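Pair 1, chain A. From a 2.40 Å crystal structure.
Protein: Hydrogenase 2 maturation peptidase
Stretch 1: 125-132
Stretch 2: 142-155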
# COMPACT_ATOMS: atom_id res chain seq x y z
N LEU A 125 30.45 -14.40 -18.74
CA LEU A 125 30.42 -14.15 -20.18
C LEU A 125 31.86 -14.11 -20.66
O LEU A 125 32.70 -13.42 -20.07
CB LEU A 125 29.69 -12.86 -20.56
CG LEU A 125 28.20 -12.77 -20.27
CD1 LEU A 125 27.97 -12.00 -18.95
CD2 LEU A 125 27.51 -12.12 -21.40
N ILE A 126 32.13 -14.90 -21.69
CA ILE A 126 33.44 -14.97 -22.32
C ILE A 126 33.26 -14.53 -23.76
O ILE A 126 32.62 -15.23 -24.56
CB ILE A 126 34.03 -16.39 -22.23
CG1 ILE A 126 34.34 -16.73 -20.75
CG2 ILE A 126 35.25 -16.51 -23.12
CD1 ILE A 126 34.57 -18.22 -20.51
N GLY A 127 33.80 -13.36 -24.09
CA GLY A 127 33.73 -12.83 -25.43
C GLY A 127 35.08 -12.98 -26.11
O GLY A 127 36.13 -12.95 -25.44
N CYS A 128 35.05 -13.12 -27.43
CA CYS A 128 36.23 -13.24 -28.27
C CYS A 128 36.24 -12.15 -29.33
O CYS A 128 35.24 -11.96 -30.05
CB CYS A 128 36.27 -14.61 -28.95
SG CYS A 128 37.67 -14.76 -30.07
N ILE A 129 37.33 -11.40 -29.44
CA ILE A 129 37.43 -10.39 -30.49
C ILE A 129 37.62 -11.11 -31.82
O ILE A 129 38.57 -11.88 -31.95
CB ILE A 129 38.57 -9.41 -30.25
CG1 ILE A 129 38.36 -8.70 -28.91
CG2 ILE A 129 38.68 -8.41 -31.44
CD1 ILE A 129 39.46 -7.70 -28.58
N PRO A 130 36.76 -10.90 -32.81
CA PRO A 130 36.90 -11.60 -34.08
C PRO A 130 37.99 -10.99 -34.94
O PRO A 130 38.46 -9.87 -34.71
CB PRO A 130 35.54 -11.40 -34.74
CG PRO A 130 35.18 -9.99 -34.33
CD PRO A 130 35.63 -9.94 -32.84
N ARG A 131 38.38 -11.75 -35.95
CA ARG A 131 39.11 -11.15 -37.04
C ARG A 131 38.16 -10.69 -38.12
O ARG A 131 38.22 -9.55 -38.58
CB ARG A 131 40.11 -12.15 -37.66
CG ARG A 131 40.79 -11.54 -38.89
CD ARG A 131 41.51 -12.58 -39.77
NE ARG A 131 42.07 -11.92 -40.93
CZ ARG A 131 42.66 -12.54 -41.96
NH1 ARG A 131 42.76 -13.85 -41.99
NH2 ARG A 131 43.14 -11.82 -42.98
N SER A 132 37.26 -11.58 -38.52
CA SER A 132 36.34 -11.27 -39.60
C SER A 132 35.00 -11.93 -39.34
O SER A 132 34.92 -13.10 -38.93
CB SER A 132 36.94 -11.74 -40.93
OG SER A 132 35.92 -11.88 -41.87
N GLU A 142 43.28 -16.92 -35.68
CA GLU A 142 43.29 -16.39 -34.33
C GLU A 142 42.12 -16.92 -33.51
O GLU A 142 42.30 -17.34 -32.36
CB GLU A 142 43.26 -14.86 -34.34
CG GLU A 142 44.51 -14.25 -34.93
CD GLU A 142 44.30 -13.87 -36.40
OE1 GLU A 142 44.79 -12.78 -36.79
OE2 GLU A 142 43.65 -14.65 -37.15
N VAL A 143 40.93 -16.92 -34.09
CA VAL A 143 39.77 -17.24 -33.27
C VAL A 143 39.68 -18.74 -33.06
O VAL A 143 39.26 -19.20 -31.99
CB VAL A 143 38.50 -16.65 -33.88
CG1 VAL A 143 37.26 -17.16 -33.16
CG2 VAL A 143 38.57 -15.10 -33.84
N GLU A 144 40.13 -19.52 -34.04
CA GLU A 144 40.32 -20.93 -33.81
C GLU A 144 41.22 -21.18 -32.61
O GLU A 144 40.93 -22.02 -31.76
CB GLU A 144 40.89 -21.62 -35.04
CG GLU A 144 41.54 -22.97 -34.66
CD GLU A 144 41.16 -24.12 -35.56
OE1 GLU A 144 40.90 -23.90 -36.77
OE2 GLU A 144 41.15 -25.27 -35.05
N ALA A 145 42.37 -20.49 -32.55
CA ALA A 145 43.25 -20.72 -31.41
C ALA A 145 42.58 -20.25 -30.12
O ALA A 145 42.79 -20.84 -29.06
CB ALA A 145 44.60 -20.04 -31.62
N ALA A 146 41.71 -19.24 -30.22
CA ALA A 146 41.06 -18.72 -29.04
C ALA A 146 40.03 -19.70 -28.50
O ALA A 146 39.73 -19.67 -27.30
CB ALA A 146 40.40 -17.37 -29.33
N THR A 147 39.47 -20.57 -29.37
CA THR A 147 38.53 -21.56 -28.88
C THR A 147 39.19 -22.47 -27.85
O THR A 147 38.58 -22.82 -26.83
CB THR A 147 37.95 -22.40 -30.03
OG1 THR A 147 39.00 -23.06 -30.74
CG2 THR A 147 37.14 -21.54 -30.98
N HIS A 148 40.46 -22.83 -28.07
CA HIS A 148 41.13 -23.70 -27.11
C HIS A 148 41.40 -22.97 -25.81
O HIS A 148 41.29 -23.56 -24.73
CB HIS A 148 42.43 -24.26 -27.72
CG HIS A 148 42.18 -25.05 -28.96
ND1 HIS A 148 41.70 -26.34 -28.94
CD2 HIS A 148 42.25 -24.70 -30.26
CE1 HIS A 148 41.51 -26.76 -30.17
NE2 HIS A 148 41.85 -25.79 -31.00
N ALA A 149 41.74 -21.68 -25.90
CA ALA A 149 41.91 -20.87 -24.70
C ALA A 149 40.59 -20.72 -23.94
O ALA A 149 40.56 -20.81 -22.70
CB ALA A 149 42.48 -19.50 -25.07
N ALA A 150 39.50 -20.51 -24.67
CA ALA A 150 38.21 -20.38 -24.02
C ALA A 150 37.85 -21.68 -23.32
O ALA A 150 37.30 -21.66 -22.21
CB ALA A 150 37.14 -19.99 -25.03
N VAL A 151 38.21 -22.82 -23.93
CA VAL A 151 37.94 -24.11 -23.30
C VAL A 151 38.60 -24.16 -21.92
O VAL A 151 37.97 -24.54 -20.93
CB VAL A 151 38.42 -25.25 -24.22
CG1 VAL A 151 38.60 -26.58 -23.44
CG2 VAL A 151 37.44 -25.44 -25.35
N ASP A 152 39.86 -23.73 -21.84
CA ASP A 152 40.53 -23.68 -20.55
C ASP A 152 39.81 -22.77 -19.57
O ASP A 152 39.67 -23.11 -18.38
CB ASP A 152 41.98 -23.23 -20.72
CG ASP A 152 42.83 -24.25 -21.44
OD1 ASP A 152 42.42 -25.44 -21.51
OD2 ASP A 152 43.90 -23.86 -21.94
N LEU A 153 39.34 -21.59 -20.04
CA LEU A 153 38.64 -20.69 -19.13
C LEU A 153 37.37 -21.34 -18.61
O LEU A 153 37.04 -21.23 -17.42
CB LEU A 153 38.28 -19.38 -19.82
CG LEU A 153 39.38 -18.34 -19.96
CD1 LEU A 153 38.81 -17.06 -20.61
CD2 LEU A 153 39.98 -18.06 -18.61
N VAL A 154 36.65 -22.03 -19.49
CA VAL A 154 35.46 -22.78 -19.09
C VAL A 154 35.81 -23.84 -18.06
O VAL A 154 35.14 -23.98 -17.03
CB VAL A 154 34.80 -23.40 -20.33
CG1 VAL A 154 33.73 -24.40 -19.91
CG2 VAL A 154 34.22 -22.31 -21.18
N LEU A 155 36.86 -24.62 -18.33
CA LEU A 155 37.18 -25.69 -17.39
C LEU A 155 37.64 -25.13 -16.05
O LEU A 155 37.30 -25.69 -15.01
CB LEU A 155 38.24 -26.63 -17.99
CG LEU A 155 37.83 -27.51 -19.19
CD1 LEU A 155 39.00 -28.38 -19.69
CD2 LEU A 155 36.64 -28.40 -18.85

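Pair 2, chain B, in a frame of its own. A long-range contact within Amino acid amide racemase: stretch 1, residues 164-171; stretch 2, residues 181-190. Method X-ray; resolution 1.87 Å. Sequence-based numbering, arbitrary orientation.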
# COMPACT_ATOMS: atom_id res chain seq x y z
N VAL B 164 -14.75 -19.00 -2.66
CA VAL B 164 -13.64 -19.41 -1.77
C VAL B 164 -14.01 -20.68 -1.00
O VAL B 164 -15.06 -20.77 -0.31
CB VAL B 164 -13.21 -18.28 -0.80
CG1 VAL B 164 -12.18 -18.78 0.22
CG2 VAL B 164 -12.60 -17.13 -1.59
N LEU B 165 -13.15 -21.69 -1.14
CA LEU B 165 -13.23 -22.92 -0.38
C LEU B 165 -12.23 -22.80 0.74
O LEU B 165 -11.03 -22.73 0.45
CB LEU B 165 -12.86 -24.13 -1.28
CG LEU B 165 -12.86 -25.51 -0.59
CD1 LEU B 165 -14.15 -25.69 0.18
CD2 LEU B 165 -12.66 -26.67 -1.56
N LEU B 166 -12.73 -22.72 1.98
CA LEU B 166 -11.91 -22.72 3.21
C LEU B 166 -11.75 -24.10 3.89
O LEU B 166 -12.73 -24.72 4.29
CB LEU B 166 -12.48 -21.76 4.23
CG LEU B 166 -12.34 -20.28 3.93
CD1 LEU B 166 -13.11 -19.49 5.00
CD2 LEU B 166 -10.90 -19.79 3.87
N LEU B 167 -10.51 -24.57 4.04
CA LEU B 167 -10.22 -25.87 4.62
C LEU B 167 -9.53 -25.69 5.94
O LEU B 167 -8.80 -24.72 6.09
CB LEU B 167 -9.26 -26.63 3.73
CG LEU B 167 -9.69 -26.96 2.30
CD1 LEU B 167 -8.51 -27.50 1.52
CD2 LEU B 167 -10.84 -27.94 2.31
N PRO B 168 -9.67 -26.67 6.87
CA PRO B 168 -8.86 -26.63 8.07
C PRO B 168 -7.37 -26.78 7.76
O PRO B 168 -6.97 -27.52 6.82
CB PRO B 168 -9.37 -27.83 8.89
CG PRO B 168 -10.71 -28.17 8.33
CD PRO B 168 -10.59 -27.82 6.89
N TYR B 169 -6.56 -26.06 8.51
CA TYR B 169 -5.11 -26.26 8.44
C TYR B 169 -4.71 -27.31 9.51
O TYR B 169 -4.95 -27.12 10.70
CB TYR B 169 -4.38 -24.91 8.61
CG TYR B 169 -2.94 -24.83 8.18
CD1 TYR B 169 -1.92 -25.25 9.01
CD2 TYR B 169 -2.58 -24.21 6.95
CE1 TYR B 169 -0.58 -25.09 8.64
CE2 TYR B 169 -1.26 -24.05 6.58
CZ TYR B 169 -0.26 -24.50 7.43
OH TYR B 169 1.08 -24.34 7.09
N PRO B 170 -4.17 -28.44 9.07
CA PRO B 170 -3.84 -29.49 10.02
C PRO B 170 -2.81 -29.06 11.03
O PRO B 170 -1.71 -28.62 10.65
CB PRO B 170 -3.19 -30.57 9.16
CG PRO B 170 -3.37 -30.17 7.76
CD PRO B 170 -3.88 -28.80 7.67
N ASP B 171 -3.16 -29.24 12.30
CA ASP B 171 -2.45 -28.65 13.40
C ASP B 171 -1.96 -29.79 14.33
O ASP B 171 -2.74 -30.36 15.07
CB ASP B 171 -3.41 -27.75 14.14
CG ASP B 171 -2.82 -27.12 15.38
OD1 ASP B 171 -1.66 -27.46 15.78
OD2 ASP B 171 -3.52 -26.28 15.93
N ALA B 181 -7.09 -36.29 6.53
CA ALA B 181 -8.45 -35.86 6.62
C ALA B 181 -8.68 -34.60 5.78
O ALA B 181 -9.71 -34.44 5.14
CB ALA B 181 -8.84 -35.62 8.07
N VAL B 182 -7.73 -33.68 5.80
CA VAL B 182 -7.90 -32.46 5.03
C VAL B 182 -7.83 -32.75 3.52
O VAL B 182 -8.69 -32.32 2.74
CB VAL B 182 -6.92 -31.42 5.51
CG1 VAL B 182 -6.91 -30.21 4.62
CG2 VAL B 182 -7.35 -31.02 6.93
N LEU B 183 -6.88 -33.56 3.12
CA LEU B 183 -6.76 -33.97 1.72
C LEU B 183 -8.01 -34.68 1.26
O LEU B 183 -8.47 -34.49 0.14
CB LEU B 183 -5.56 -34.88 1.51
CG LEU B 183 -4.23 -34.18 1.74
CD1 LEU B 183 -3.10 -35.22 1.85
CD2 LEU B 183 -3.95 -33.09 0.69
N GLU B 184 -8.58 -35.53 2.12
CA GLU B 184 -9.81 -36.30 1.80
C GLU B 184 -10.98 -35.32 1.56
O GLU B 184 -11.67 -35.46 0.60
CB GLU B 184 -10.03 -37.39 2.87
CG GLU B 184 -11.44 -37.94 2.97
CD GLU B 184 -11.67 -39.27 3.70
OE1 GLU B 184 -12.33 -39.29 4.74
OE2 GLU B 184 -11.23 -40.27 3.20
N LEU B 185 -11.15 -34.36 2.46
CA LEU B 185 -12.15 -33.33 2.38
C LEU B 185 -12.03 -32.53 1.07
O LEU B 185 -13.03 -32.24 0.44
CB LEU B 185 -12.05 -32.40 3.61
CG LEU B 185 -13.06 -31.29 3.76
CD1 LEU B 185 -14.49 -31.77 3.73
CD2 LEU B 185 -12.82 -30.60 5.09
N LEU B 186 -10.82 -32.19 0.67
CA LEU B 186 -10.59 -31.47 -0.58
C LEU B 186 -10.94 -32.34 -1.75
O LEU B 186 -11.61 -31.87 -2.70
CB LEU B 186 -9.16 -31.00 -0.73
CG LEU B 186 -8.77 -30.27 -2.01
CD1 LEU B 186 -9.49 -28.92 -2.10
CD2 LEU B 186 -7.26 -30.09 -2.09
N ASP B 187 -10.51 -33.60 -1.70
CA ASP B 187 -10.86 -34.56 -2.78
C ASP B 187 -12.37 -34.64 -2.93
O ASP B 187 -12.87 -34.77 -4.06
CB ASP B 187 -10.37 -35.97 -2.48
CG ASP B 187 -8.88 -36.10 -2.53
OD1 ASP B 187 -8.18 -35.30 -3.22
OD2 ASP B 187 -8.40 -37.05 -1.86
N TYR B 188 -13.09 -34.59 -1.81
CA TYR B 188 -14.55 -34.68 -1.82
C TYR B 188 -15.18 -33.45 -2.45
O TYR B 188 -16.08 -33.58 -3.26
CB TYR B 188 -15.13 -34.86 -0.40
CG TYR B 188 -16.60 -35.25 -0.41
CD1 TYR B 188 -17.01 -36.53 -0.86
CD2 TYR B 188 -17.56 -34.38 0.06
CE1 TYR B 188 -18.36 -36.88 -0.85
CE2 TYR B 188 -18.89 -34.71 0.08
CZ TYR B 188 -19.30 -35.96 -0.37
OH TYR B 188 -20.65 -36.23 -0.34
N HIS B 189 -14.75 -32.27 -2.02
CA HIS B 189 -15.17 -31.04 -2.69
C HIS B 189 -14.88 -31.08 -4.22
O HIS B 189 -15.76 -30.80 -5.02
CB HIS B 189 -14.55 -29.84 -2.01
CG HIS B 189 -15.32 -29.39 -0.82
ND1 HIS B 189 -15.10 -29.89 0.46
CD2 HIS B 189 -16.32 -28.50 -0.70
CE1 HIS B 189 -15.91 -29.28 1.31
NE2 HIS B 189 -16.66 -28.43 0.63
N PHE B 190 -13.69 -31.50 -4.61
CA PHE B 190 -13.35 -31.61 -6.04
C PHE B 190 -14.28 -32.52 -6.78
O PHE B 190 -14.57 -32.24 -7.92
CB PHE B 190 -11.91 -32.08 -6.28
CG PHE B 190 -10.84 -31.03 -6.07
CD1 PHE B 190 -11.16 -29.67 -5.88
CD2 PHE B 190 -9.50 -31.40 -6.10
CE1 PHE B 190 -10.16 -28.74 -5.69
CE2 PHE B 190 -8.50 -30.46 -5.97
CZ PHE B 190 -8.83 -29.14 -5.73

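A short strand running nearly antiparallel to a helix poses a recurrent packing problem: alternate strand residues must meet a helix face about 10 Å away, and the side chains must fill whatever space the backbones leave. Pairs 1 and 2 illustrate how one frame accepts different fillings. The strand and helix axes approach to 10.1 Å in pair 1 and 10.0 Å in pair 2, at 163° and 156° between their N-to-C directions, and 14 central residues superpose with an RMSD of 1.0 Å. No hydrogen bond crosses between the stretches in either pair, so what joins them is mainly apolar packing.

The first inward strand position matches Ile A126 with Leu B165. In pair 1 its helical counterpart is Ala A150, and the CA atoms of Ile A126 and Ala A150 are 7.4 Å apart; Ile A126 CG2 lies 4.4 Å from Ala A150 CB, while Ile A126 CD1 reaches on to Leu A153 CB at 3.9 Å. In pair 2 the position of Ala A150 is taken by His B189, and the CA atoms of Leu B165 and His B189 stand 8.7 Å apart. Leu B165 CD1 sits over one face of the imidazole, 3.8 Å from the centroid of the His B189 ring, a CH-pi contact. The ring is also tied to its own helix by a hydrogen bond from His B189 ND1 to Leu B185 O (3.1 Å).

Two residues on, Cys A128 matches Leu B167, their CA atoms only 0.2 Å apart after superposition. The small thiol meets a small neighbour: Cys A128 SG is 3.8 Å from Ala A146 CB. At the same two positions pair 2 places two leucines, with Leu B167 CD2 4.3 Å from Leu B185 CG. Leu B167 CD1 also meets Leu B186 CD1 at 4.0 Å; the matching Thr A147 points away and makes no contact.

The shared residue is valine, Val A143 and Val B182, both with chi1 t and both pointing toward the strand side. Each packs against the backbone of the segment after the inward-facing Cys A128 or Leu B167: Val A143 CG2 is 3.7 Å from Ile A129 O, and Val B182 CG1 is 3.5 Å from Pro B168 O. Beyond it, Arg A131 matches Pro B170, both directed inward. Arg A131 CD comes within 4.0 Å of Glu A142 OE2, whereas Pro B170 CG rests 4.2 Å from Val B182 CG2. The backbone sets the positions, and the same frame holds a Cys-Ala pair in one case and a Leu-Leu pair in the other.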